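Local coordinates for protein thioredoxin peroxidase 2 (PDB 2C0D) that probably reduces hydrogen peroxide and organic hydroperoxides to water and alcohols as a thioredoxin-dependent 2-Cys peroxiredoxin of the malaria parasite's mitochondrion, at residues Gly38-Lys41 against Ile45-Val48; Cys60-Pro65 against Thr74-Phe79; Lys84-Lys89 against Arg177-Ile182; Cys157-Thr162 against Ile183-Ser188. One frame throughout, in Å; residues are numbered along the deposited sequence.

Interaction 1. Residues Gly38-Lys41 against Ile45-Val48; sequences GLNK and IINV
Gly38 N donates to Ile46 O at 2.8 Å, and Ile46 N returns a bond of the same length to Gly38 O. These two bonds belong to the beta hairpin of strands 35-39 and 45-49. Gly38 and Ile46 are an antiparallel hydrogen-bonded pair. Leu39 and Ile45 follow as a non-hydrogen-bonded pair, with their CA atoms 4.7 Å apart. Gly38 O has a further neighbour in Ile45 CA, which makes a CA-H...O contact of 3.3 Å.

The side chains divide between the two faces of the sheet. On one face Leu39 CD1 lies 4.4 Å from Ile45 CG1, a loose apolar touch. Both residues also meet Val101 of helix 101-109, which packs against this face. The other face carries Ile46, and Val48 reaches over the glycine, with CG2 3.8 Å from Gly38 CA. Ile46 holds CG1 between its backbone N and carbonyl carbon (chi1 55°), close to Gly38 O. Thr123 of strand 123-126 touches Ile46, Val48 and Asn40.

Asn40 begins the turn. Its OD1 accepts hydrogen bonds from the backbone N atoms of Asn42 and Glu44, so the amide is tied into the turn of its own hairpin. The same side chain crosses that of Ile46 at about a right angle. Asn40 CB sits 4.0 Å from Ile46 CD1, while the amide nitrogen ND2 comes to 3.8 Å from Ile46 CG2.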
loop_
_atom_site.group_PDB
_atom_site.type_symbol
_atom_site.label_atom_id
_atom_site.label_comp_id
_atom_site.label_asym_id
_atom_site.label_seq_id
_atom_site.Cartn_x
_atom_site.Cartn_y
_atom_site.Cartn_z
ATOM N N GLY B 38 13.656 -19.955 -8.740
ATOM C CA GLY B 38 14.130 -18.590 -8.837
ATOM C C GLY B 38 15.498 -18.572 -9.493
ATOM O O GLY B 38 16.177 -19.619 -9.594
ATOM N N LEU B 39 15.881 -17.392 -9.955
ATOM C CA LEU B 39 17.176 -17.193 -10.576
ATOM C C LEU B 39 17.920 -16.262 -9.614
ATOM O O LEU B 39 17.482 -15.116 -9.391
ATOM C CB LEU B 39 16.967 -16.559 -11.955
ATOM C CG LEU B 39 18.189 -16.279 -12.846
ATOM C CD1 LEU B 39 18.837 -17.631 -13.265
ATOM C CD2 LEU B 39 17.812 -15.420 -14.101
ATOM N N ASN B 40 18.992 -16.746 -8.985
ATOM C CA ASN B 40 19.672 -15.900 -7.977
ATOM C C ASN B 40 20.723 -14.909 -8.527
ATOM O O ASN B 40 20.893 -14.770 -9.748
ATOM C CB ASN B 40 20.187 -16.745 -6.793
ATOM C CG ASN B 40 21.487 -17.503 -7.121
ATOM O OD1 ASN B 40 22.092 -17.310 -8.178
ATOM N ND2 ASN B 40 21.900 -18.372 -6.208
ATOM N N LYS B 41 21.436 -14.225 -7.622
ATOM C CA LYS B 41 22.342 -13.156 -8.023
ATOM C C LYS B 41 23.534 -13.697 -8.805
ATOM O O LYS B 41 24.215 -12.948 -9.507
ATOM C CB LYS B 41 22.810 -12.365 -6.804
ATOM C CG LYS B 41 23.536 -13.203 -5.780
ATOM C CD LYS B 41 23.883 -12.379 -4.536
ATOM C CE LYS B 41 24.982 -13.084 -3.766
ATOM N NZ LYS B 41 25.306 -12.471 -2.429
ATOM N N ILE B 45 19.868 -21.409 -10.815
ATOM C CA ILE B 45 18.452 -21.724 -10.615
ATOM C C ILE B 45 18.338 -22.390 -9.251
ATOM O O ILE B 45 19.025 -23.395 -8.982
ATOM C CB ILE B 45 17.893 -22.641 -11.710
ATOM C CG1 ILE B 45 18.029 -21.976 -13.082
ATOM C CG2 ILE B 45 16.407 -22.950 -11.430
ATOM C CD1 ILE B 45 17.658 -22.895 -14.240
ATOM N N ILE B 46 17.496 -21.816 -8.392
ATOM C CA ILE B 46 17.314 -22.310 -7.038
ATOM C C ILE B 46 15.841 -22.547 -6.721
ATOM O O ILE B 46 14.932 -22.035 -7.392
ATOM C CB ILE B 46 17.916 -21.328 -5.987
ATOM C CG1 ILE B 46 17.337 -19.885 -6.152
ATOM C CG2 ILE B 46 19.470 -21.309 -6.101
ATOM C CD1 ILE B 46 17.480 -18.946 -4.909
ATOM N N ASN B 47 15.596 -23.353 -5.697
ATOM C CA ASN B 47 14.238 -23.454 -5.197
ATOM C C ASN B 47 14.037 -22.413 -4.114
ATOM O O ASN B 47 14.754 -22.428 -3.102
ATOM C CB ASN B 47 13.968 -24.859 -4.650
ATOM C CG ASN B 47 13.946 -25.920 -5.746
ATOM O OD1 ASN B 47 13.444 -25.688 -6.848
ATOM N ND2 ASN B 47 14.517 -27.090 -5.448
ATOM N N VAL B 48 13.061 -21.527 -4.306
ATOM C CA VAL B 48 12.809 -20.444 -3.364
ATOM C C VAL B 48 11.595 -20.818 -2.552
ATOM O O VAL B 48 10.520 -21.026 -3.092
ATOM C CB VAL B 48 12.507 -19.099 -4.094
ATOM C CG1 VAL B 48 12.236 -17.984 -3.077
ATOM C CG2 VAL B 48 13.691 -18.745 -5.017
#

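Interaction 2. Residues Cys60-Pro65 against Thr74-Phe79; sequences CLLFYP and TEIIEF
Leu62 carries CG anti to its backbone N (chi1 -177°), and this sends both methyls from strand 58-63 to helix 73-81. Ile76 folds at its second torsion (chi2 -57°), which brings CD1 to meet them. Leu62 CD2 touches Ile76 CD1 at 3.7 Å. The same CD2 stands over the centre of one face of the Phe79 ring, a CH-pi contact 4.2 Å from the centroid. Leu62 CD1 lies closer to the far end of that ring, 3.8 Å from Phe79 CZ. Helix 73-81 lies in the beta-alpha-beta crossover from strand 58-63 to the parallel strand 91-97 and begins just after Cys72.

Tyr64 extends the apolar patch. Its CD2 is 4.2 Å from Ile76 CD1, and the two side chains cross at about a right angle. Trp107 of helix 101-109 meets both Tyr64 and Ile76.

Glu75 comes down beside Tyr64, with OE2 4.0 Å from Tyr64 CB. Its OE2 forms salt bridges with Arg170 and Arg147, which hold the buried carboxylate in place. The Glu75 side chain is about 4 Å from that of Cys72, the predicted peroxidatic cysteine. Apolar side chains join strand and helix, and Glu75 with its arginines forms a polar cluster beside the predicted site.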
loop_
_atom_site.group_PDB
_atom_site.type_symbol
_atom_site.label_atom_id
_atom_site.label_comp_id
_atom_site.label_asym_id
_atom_site.label_seq_id
_atom_site.Cartn_x
_atom_site.Cartn_y
_atom_site.Cartn_z
ATOM N N CYS B 60 10.879 -8.793 1.308
ATOM C CA CYS B 60 10.120 -7.783 0.564
ATOM C C CYS B 60 9.769 -8.464 -0.769
ATOM O O CYS B 60 10.669 -8.825 -1.520
ATOM C CB CYS B 60 10.960 -6.518 0.350
ATOM S SG CYS B 60 10.160 -5.327 -0.700
ATOM N N LEU B 61 8.485 -8.718 -1.001
ATOM C CA LEU B 61 8.055 -9.331 -2.258
ATOM C C LEU B 61 7.687 -8.216 -3.226
ATOM O O LEU B 61 6.776 -7.412 -2.933
ATOM C CB LEU B 61 6.829 -10.218 -2.063
ATOM C CG LEU B 61 6.937 -11.261 -0.958
ATOM C CD1 LEU B 61 5.702 -12.175 -0.932
ATOM C CD2 LEU B 61 8.267 -12.078 -1.071
ATOM N N LEU B 62 8.329 -8.176 -4.384
ATOM C CA LEU B 62 8.096 -7.128 -5.348
ATOM C C LEU B 62 7.513 -7.773 -6.608
ATOM O O LEU B 62 8.261 -8.386 -7.391
ATOM C CB LEU B 62 9.440 -6.434 -5.660
ATOM C CG LEU B 62 9.469 -5.242 -6.615
ATOM C CD1 LEU B 62 8.880 -3.990 -5.976
ATOM C CD2 LEU B 62 10.921 -4.976 -7.045
ATOM N N PHE B 63 6.200 -7.649 -6.806
ATOM C CA PHE B 63 5.547 -8.240 -7.993
ATOM C C PHE B 63 5.534 -7.235 -9.147
ATOM O O PHE B 63 5.418 -6.004 -8.941
ATOM C CB PHE B 63 4.083 -8.560 -7.679
ATOM C CG PHE B 63 3.899 -9.723 -6.736
ATOM C CD1 PHE B 63 3.667 -11.015 -7.244
ATOM C CD2 PHE B 63 3.907 -9.518 -5.361
ATOM C CE1 PHE B 63 3.459 -12.087 -6.383
ATOM C CE2 PHE B 63 3.682 -10.583 -4.481
ATOM C CZ PHE B 63 3.440 -11.867 -4.991
ATOM N N TYR B 64 5.637 -7.740 -10.375
ATOM C CA TYR B 64 5.608 -6.808 -11.536
ATOM C C TYR B 64 5.219 -7.578 -12.789
ATOM O O TYR B 64 5.327 -8.831 -12.811
ATOM C CB TYR B 64 6.975 -6.113 -11.742
ATOM C CG TYR B 64 8.077 -7.130 -11.838
ATOM C CD1 TYR B 64 8.380 -7.784 -13.065
ATOM C CD2 TYR B 64 8.780 -7.504 -10.685
ATOM C CE1 TYR B 64 9.363 -8.777 -13.120
ATOM C CE2 TYR B 64 9.759 -8.500 -10.735
ATOM C CZ TYR B 64 10.034 -9.127 -11.932
ATOM O OH TYR B 64 11.014 -10.108 -11.893
ATOM N N PRO B 65 4.714 -6.853 -13.805
ATOM C CA PRO B 65 4.415 -7.381 -15.141
ATOM C C PRO B 65 5.625 -7.267 -16.090
ATOM O O PRO B 65 6.442 -6.345 -15.950
ATOM C CB PRO B 65 3.285 -6.433 -15.617
ATOM C CG PRO B 65 3.713 -5.092 -15.073
ATOM C CD PRO B 65 4.238 -5.456 -13.648
ATOM N N THR B 74 13.189 0.342 -15.062
ATOM C CA THR B 74 13.790 1.403 -14.246
ATOM C C THR B 74 13.607 1.138 -12.741
ATOM O O THR B 74 14.511 1.392 -11.940
ATOM C CB THR B 74 13.235 2.792 -14.647
ATOM O OG1 THR B 74 13.342 2.958 -16.067
ATOM C CG2 THR B 74 13.999 3.920 -13.952
ATOM N N GLU B 75 12.440 0.612 -12.345
ATOM C CA GLU B 75 12.232 0.418 -10.900
ATOM C C GLU B 75 13.129 -0.681 -10.362
ATOM O O GLU B 75 13.652 -0.582 -9.274
ATOM C CB GLU B 75 10.740 0.193 -10.549
ATOM C CG GLU B 75 10.154 -1.113 -11.048
ATOM C CD GLU B 75 8.753 -1.389 -10.486
ATOM O OE1 GLU B 75 8.209 -0.544 -9.704
ATOM O OE2 GLU B 75 8.175 -2.419 -10.872
ATOM N N ILE B 76 13.318 -1.745 -11.150
ATOM C CA ILE B 76 14.182 -2.826 -10.764
ATOM C C ILE B 76 15.619 -2.341 -10.655
ATOM O O ILE B 76 16.352 -2.702 -9.730
ATOM C CB ILE B 76 14.087 -3.998 -11.818
ATOM C CG1 ILE B 76 12.654 -4.546 -11.919
ATOM C CG2 ILE B 76 15.082 -5.123 -11.460
ATOM C CD1 ILE B 76 12.122 -5.022 -10.580
ATOM N N ILE B 77 16.025 -1.533 -11.630
ATOM C CA ILE B 77 17.377 -0.968 -11.623
ATOM C C ILE B 77 17.610 -0.154 -10.345
ATOM O O ILE B 77 18.663 -0.264 -9.720
ATOM C CB ILE B 77 17.605 -0.131 -12.902
ATOM C CG1 ILE B 77 17.691 -1.116 -14.099
ATOM C CG2 ILE B 77 18.918 0.606 -12.791
ATOM C CD1 ILE B 77 17.476 -0.415 -15.468
ATOM N N GLU B 78 16.593 0.607 -9.960
ATOM C CA GLU B 78 16.669 1.463 -8.749
ATOM C C GLU B 78 16.712 0.633 -7.452
ATOM O O GLU B 78 17.505 0.922 -6.547
ATOM C CB GLU B 78 15.525 2.472 -8.712
ATOM C CG GLU B 78 15.637 3.601 -9.773
ATOM N N PHE B 79 15.874 -0.409 -7.358
ATOM C CA PHE B 79 15.959 -1.316 -6.217
ATOM C C PHE B 79 17.328 -1.947 -6.125
ATOM O O PHE B 79 17.906 -2.027 -5.051
ATOM C CB PHE B 79 14.874 -2.410 -6.256
ATOM C CG PHE B 79 13.553 -1.968 -5.699
ATOM C CD1 PHE B 79 12.800 -0.994 -6.350
ATOM C CD2 PHE B 79 13.056 -2.507 -4.509
ATOM C CE1 PHE B 79 11.553 -0.553 -5.822
ATOM C CE2 PHE B 79 11.798 -2.095 -3.996
ATOM C CZ PHE B 79 11.049 -1.134 -4.654
#

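Interaction 3. Residues Lys84-Lys89 against Arg177-Ile182; sequences KDFENK and RTIDSI
The Phe86 ring is met obliquely by Ile179 CD1, which comes 3.7 Å from Phe86 CE1 and 3.9 Å from Phe86 CD1. Ring and branched chain cross at about a right angle. The contact is helix against helix: the end of helix 83-88 packs on helix 172-188 at one side of the thioredoxin-like fold of peroxiredoxins. Val91 of strand 91-97 touches both Phe86 and Ile179, so this apolar part rests on the central sheet. Val172, at the start of the long helix, also meets Phe86.

Lys89 carries the polar half. It is the first residue after the short helix to leave helical angles, and its CB points to the other helix. The chain runs nearly extended and then bends at its last torsion (chi4 -65°), which turns NZ to the carboxylate of Asp180. The aliphatic part passes Ile179 on the way, with Lys89 CD 4.0 Å from Ile179 CG2. Leu176 and Ile183 of helix 172-188 also touch this lysine.

The salt bridge lies near the partly exposed border of the contact, next to the apolar pair. Ser181 and Ile182 turn elsewhere and pack on Ile168 of the second subunit. Asp180 receives the lysine on the syn lone pair of OD1, the side of the other carboxylate oxygen, and Lys89 NZ to Asp180 OD1 measures 2.8 Å.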
loop_
_atom_site.group_PDB
_atom_site.type_symbol
_atom_site.label_atom_id
_atom_site.label_comp_id
_atom_site.label_asym_id
_atom_site.label_seq_id
_atom_site.Cartn_x
_atom_site.Cartn_y
_atom_site.Cartn_z
ATOM N N LYS B 84 22.131 -2.952 -1.075
ATOM C CA LYS B 84 22.837 -3.076 0.208
ATOM C C LYS B 84 22.044 -2.466 1.379
ATOM O O LYS B 84 22.221 -2.894 2.524
ATOM C CB LYS B 84 24.278 -2.513 0.111
ATOM C CG LYS B 84 25.133 -3.243 -0.952
ATOM C CD LYS B 84 25.315 -4.715 -0.652
ATOM C CE LYS B 84 25.840 -5.471 -1.871
ATOM N NZ LYS B 84 26.288 -6.826 -1.478
ATOM N N ASP B 85 21.180 -1.495 1.093
ATOM C CA ASP B 85 20.259 -0.965 2.130
ATOM C C ASP B 85 19.260 -2.036 2.603
ATOM O O ASP B 85 18.956 -2.139 3.811
ATOM C CB ASP B 85 19.515 0.242 1.607
ATOM C CG ASP B 85 20.443 1.430 1.368
ATOM O OD1 ASP B 85 21.235 1.769 2.292
ATOM O OD2 ASP B 85 20.402 2.008 0.268
ATOM N N PHE B 86 18.753 -2.850 1.673
ATOM C CA PHE B 86 17.955 -4.023 2.087
ATOM C C PHE B 86 18.783 -5.001 2.905
ATOM O O PHE B 86 18.331 -5.456 3.956
ATOM C CB PHE B 86 17.303 -4.753 0.882
ATOM C CG PHE B 86 16.244 -3.932 0.191
ATOM C CD1 PHE B 86 14.901 -4.064 0.550
ATOM C CD2 PHE B 86 16.565 -3.035 -0.822
ATOM C CE1 PHE B 86 13.898 -3.301 -0.084
ATOM C CE2 PHE B 86 15.540 -2.257 -1.476
ATOM C CZ PHE B 86 14.198 -2.396 -1.079
ATOM N N GLU B 87 20.002 -5.311 2.446
ATOM C CA GLU B 87 20.887 -6.189 3.194
ATOM C C GLU B 87 21.188 -5.680 4.612
ATOM O O GLU B 87 21.151 -6.466 5.583
ATOM C CB GLU B 87 22.176 -6.412 2.408
ATOM C CG GLU B 87 21.934 -7.238 1.138
ATOM C CD GLU B 87 23.227 -7.641 0.462
ATOM O OE1 GLU B 87 24.244 -7.796 1.177
ATOM O OE2 GLU B 87 23.210 -7.816 -0.781
ATOM N N ASN B 88 21.421 -4.377 4.740
ATOM C CA ASN B 88 21.730 -3.767 6.048
ATOM C C ASN B 88 20.562 -3.926 7.024
ATOM O O ASN B 88 20.762 -4.002 8.225
ATOM C CB ASN B 88 22.030 -2.276 5.902
ATOM C CG ASN B 88 23.352 -2.006 5.168
ATOM O OD1 ASN B 88 24.220 -2.879 5.085
ATOM N ND2 ASN B 88 23.474 -0.806 4.601
ATOM N N LYS B 89 19.355 -3.981 6.475
ATOM C CA LYS B 89 18.153 -4.150 7.284
ATOM C C LYS B 89 17.697 -5.616 7.453
ATOM O O LYS B 89 16.625 -5.871 8.025
ATOM C CB LYS B 89 17.023 -3.290 6.695
ATOM C CG LYS B 89 17.380 -1.805 6.668
ATOM C CD LYS B 89 16.299 -0.982 5.962
ATOM C CE LYS B 89 16.832 0.367 5.470
ATOM N NZ LYS B 89 17.251 1.270 6.595
ATOM N N ARG B 177 11.877 3.282 3.997
ATOM C CA ARG B 177 11.281 3.938 5.194
ATOM C C ARG B 177 10.168 3.117 5.850
ATOM O O ARG B 177 10.061 3.037 7.098
ATOM C CB ARG B 177 10.755 5.322 4.828
ATOM C CG ARG B 177 11.888 6.299 4.548
ATOM N N THR B 178 9.340 2.517 5.002
ATOM C CA THR B 178 8.310 1.570 5.451
ATOM C C THR B 178 8.928 0.401 6.229
ATOM O O THR B 178 8.462 0.020 7.326
ATOM C CB THR B 178 7.496 1.078 4.237
ATOM O OG1 THR B 178 6.792 2.195 3.666
ATOM C CG2 THR B 178 6.490 0.018 4.665
ATOM N N ILE B 179 9.970 -0.200 5.656
ATOM C CA ILE B 179 10.693 -1.257 6.345
ATOM C C ILE B 179 11.245 -0.755 7.692
ATOM O O ILE B 179 11.053 -1.420 8.716
ATOM C CB ILE B 179 11.823 -1.825 5.459
ATOM C CG1 ILE B 179 11.179 -2.601 4.290
ATOM C CG2 ILE B 179 12.741 -2.730 6.294
ATOM C CD1 ILE B 179 12.169 -2.933 3.120
ATOM N N ASP B 180 11.877 0.427 7.689
ATOM C CA ASP B 180 12.387 1.023 8.920
ATOM C C ASP B 180 11.329 1.101 10.029
ATOM O O ASP B 180 11.599 0.763 11.202
ATOM C CB ASP B 180 12.933 2.420 8.651
ATOM C CG ASP B 180 14.365 2.395 8.124
ATOM O OD1 ASP B 180 14.998 1.316 8.190
ATOM O OD2 ASP B 180 14.823 3.458 7.632
ATOM N N SER B 181 10.135 1.551 9.662
ATOM C CA SER B 181 9.031 1.654 10.638
ATOM C C SER B 181 8.616 0.302 11.203
ATOM O O SER B 181 8.339 0.181 12.402
ATOM C CB SER B 181 7.823 2.344 10.017
ATOM O OG SER B 181 8.142 3.681 9.663
ATOM N N ILE B 182 8.587 -0.727 10.343
ATOM C CA ILE B 182 8.238 -2.079 10.786
ATOM C C ILE B 182 9.297 -2.635 11.746
ATOM O O ILE B 182 8.960 -3.198 12.798
ATOM C CB ILE B 182 8.030 -3.024 9.582
ATOM C CG1 ILE B 182 6.783 -2.561 8.790
ATOM C CG2 ILE B 182 7.948 -4.539 10.063
ATOM C CD1 ILE B 182 6.698 -3.135 7.336
#

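Interaction 4. Residues Cys157-Thr162 against Ile183-Ser188; sequences CVRHQT and IHVDTS
A classic beta bulge in strand 158-164, where Arg159 and His160 both face Ile151, supplies the arginine that grips helix 172-188. Arg159 turns its guanidinium end-on to Asp186, and two nitrogens hold a single oxygen. Arg159 NH1 donates to Asp186 OD1 at 2.8 Å and meets the syn lone pair of that oxygen. Arg159 NH2 reaches the same OD1 at 3.1 Å, 33° out of the carboxylate plane. OD1 lies close to the plane of the guanidinium for both bonds. The two flat groups are not coplanar, however, and their planes stand 45° apart. A weak bond of 3.5 Å also runs from Arg159 NH1 to Asp186 OD2. The arginine chain bends at chi2 and chi3 (both -68°), which folds the head over beside the helix. Val185 CG1 lies at the guanidinium edge, 3.5 Å from Arg159 NH2.

Both charged groups have partners beyond this pair. Asp186 OD2 is hydrogen-bonded to Tyr58 OH, and Arg159 NH1 forms a second salt bridge with Asp153. Arg159 NH2 pairs with Asp165 of the second subunit. The guanidinium is therefore shared by three carboxylates, which probably stabilises its positive charge.

The contact ties the last turn of helix 172-188 to strand 158-164. That strand lies beside strand 144-152, and at Gln161 and Thr162 it pairs antiparallel with a strand of the second subunit.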
loop_
_atom_site.group_PDB
_atom_site.type_symbol
_atom_site.label_atom_id
_atom_site.label_comp_id
_atom_site.label_asym_id
_atom_site.label_seq_id
_atom_site.Cartn_x
_atom_site.Cartn_y
_atom_site.Cartn_z
ATOM N N CYS B 157 4.513 -13.228 9.023
ATOM C CA CYS B 157 3.306 -12.414 8.986
ATOM C C CYS B 157 3.401 -11.273 7.963
ATOM O O CYS B 157 4.431 -10.646 7.861
ATOM C CB CYS B 157 3.127 -11.770 10.353
ATOM S SG CYS B 157 2.756 -12.997 11.652
ATOM N N VAL B 158 2.326 -11.015 7.233
ATOM C CA VAL B 158 2.308 -9.860 6.307
ATOM C C VAL B 158 2.150 -8.551 7.098
ATOM O O VAL B 158 1.187 -8.396 7.886
ATOM C CB VAL B 158 1.183 -10.005 5.263
ATOM C CG1 VAL B 158 1.183 -8.768 4.306
ATOM C CG2 VAL B 158 1.326 -11.326 4.489
ATOM N N ARG B 159 3.101 -7.648 6.925
ATOM C CA ARG B 159 3.137 -6.385 7.716
ATOM C C ARG B 159 2.885 -5.138 6.890
ATOM O O ARG B 159 2.784 -4.016 7.449
ATOM C CB ARG B 159 4.475 -6.231 8.439
ATOM C CG ARG B 159 4.839 -7.442 9.364
ATOM C CD ARG B 159 3.903 -7.544 10.587
ATOM N NE ARG B 159 4.138 -6.405 11.469
ATOM C CZ ARG B 159 5.202 -6.264 12.264
ATOM N NH1 ARG B 159 6.137 -7.233 12.346
ATOM N NH2 ARG B 159 5.324 -5.154 13.005
ATOM N N HIS B 160 2.864 -5.282 5.565
ATOM C CA HIS B 160 2.584 -4.114 4.721
ATOM C C HIS B 160 2.159 -4.647 3.377
ATOM O O HIS B 160 2.672 -5.682 2.937
ATOM C CB HIS B 160 3.838 -3.252 4.547
ATOM C CG HIS B 160 3.604 -1.991 3.770
ATOM N ND1 HIS B 160 3.852 -1.880 2.421
ATOM C CD2 HIS B 160 3.080 -0.807 4.162
ATOM C CE1 HIS B 160 3.508 -0.666 2.013
ATOM N NE2 HIS B 160 3.037 0.004 3.052
ATOM N N GLN B 161 1.183 -3.973 2.770
ATOM C CA GLN B 161 0.740 -4.329 1.408
ATOM C C GLN B 161 0.549 -3.025 0.633
ATOM O O GLN B 161 -0.097 -2.092 1.151
ATOM C CB GLN B 161 -0.598 -5.067 1.470
ATOM C CG GLN B 161 -1.291 -5.122 0.114
ATOM C CD GLN B 161 -2.555 -5.985 0.078
ATOM O OE1 GLN B 161 -2.913 -6.665 1.060
ATOM N NE2 GLN B 161 -3.238 -5.953 -1.062
ATOM N N THR B 162 1.112 -2.915 -0.576
ATOM C CA THR B 162 0.767 -1.765 -1.438
ATOM C C THR B 162 0.571 -2.317 -2.849
ATOM O O THR B 162 1.385 -3.147 -3.310
ATOM C CB THR B 162 1.845 -0.652 -1.504
ATOM O OG1 THR B 162 2.001 0.010 -0.220
ATOM C CG2 THR B 162 1.406 0.442 -2.496
ATOM N N ILE B 183 10.569 -2.438 11.393
ATOM C CA ILE B 183 11.662 -2.843 12.282
ATOM C C ILE B 183 11.538 -2.139 13.654
ATOM O O ILE B 183 11.707 -2.771 14.709
ATOM C CB ILE B 183 13.031 -2.653 11.607
ATOM C CG1 ILE B 183 13.145 -3.657 10.455
ATOM C CG2 ILE B 183 14.190 -2.826 12.630
ATOM C CD1 ILE B 183 14.383 -3.371 9.517
ATOM N N HIS B 184 11.227 -0.860 13.626
ATOM C CA HIS B 184 11.015 -0.100 14.876
ATOM C C HIS B 184 9.926 -0.689 15.764
ATOM O O HIS B 184 10.121 -0.807 17.003
ATOM C CB HIS B 184 10.771 1.393 14.617
ATOM C CG HIS B 184 10.570 2.166 15.879
ATOM N ND1 HIS B 184 11.564 2.296 16.823
ATOM C CD2 HIS B 184 9.474 2.774 16.395
ATOM C CE1 HIS B 184 11.100 2.986 17.855
ATOM N NE2 HIS B 184 9.831 3.273 17.627
ATOM N N VAL B 185 8.780 -1.041 15.168
ATOM C CA VAL B 185 7.692 -1.690 15.903
ATOM C C VAL B 185 8.212 -2.982 16.525
ATOM O O VAL B 185 7.947 -3.271 17.702
ATOM C CB VAL B 185 6.483 -2.023 14.958
ATOM C CG1 VAL B 185 5.454 -2.918 15.658
ATOM C CG2 VAL B 185 5.841 -0.729 14.519
ATOM N N ASP B 186 8.975 -3.753 15.738
ATOM C CA ASP B 186 9.458 -5.052 16.216
ATOM C C ASP B 186 10.421 -4.922 17.392
ATOM O O ASP B 186 10.455 -5.794 18.270
ATOM C CB ASP B 186 10.122 -5.812 15.074
ATOM C CG ASP B 186 9.114 -6.362 14.080
ATOM O OD1 ASP B 186 7.894 -6.262 14.355
ATOM O OD2 ASP B 186 9.548 -6.894 13.031
ATOM N N THR B 187 11.175 -3.836 17.425
ATOM C CA THR B 187 12.189 -3.680 18.478
ATOM C C THR B 187 11.676 -2.904 19.697
ATOM O O THR B 187 12.134 -3.144 20.814
ATOM C CB THR B 187 13.515 -3.112 17.918
ATOM O OG1 THR B 187 13.315 -1.809 17.367
ATOM C CG2 THR B 187 14.045 -3.998 16.807
ATOM N N SER B 188 10.690 -2.032 19.504
ATOM C CA SER B 188 10.221 -1.139 20.596
ATOM C C SER B 188 8.789 -1.396 21.076
ATOM O O SER B 188 8.401 -0.964 22.176
ATOM C CB SER B 188 10.337 0.307 20.143
ATOM O OG SER B 188 9.326 0.603 19.188
#

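In the fold
The centre of interaction 2 is about 6 Å from that of the chain, and the predicted active-site Cys72 is close to its Glu75. The other three interactions lie away from that site. Interactions 2 and 3 touch, where Phe79 CD2 meets Phe86 CZ at 3.6 Å and Cys60 also touches Phe86. Interactions 3 and 4 both use helix 172-188, with centres about 11 Å apart. Ile182 of interaction 3 packs on Arg159 and His160 of interaction 4, and both contacts reach the second subunit. Interaction 1 stands apart at the hairpin, its centre about 26 Å from that of interaction 4, across the centre of the chain.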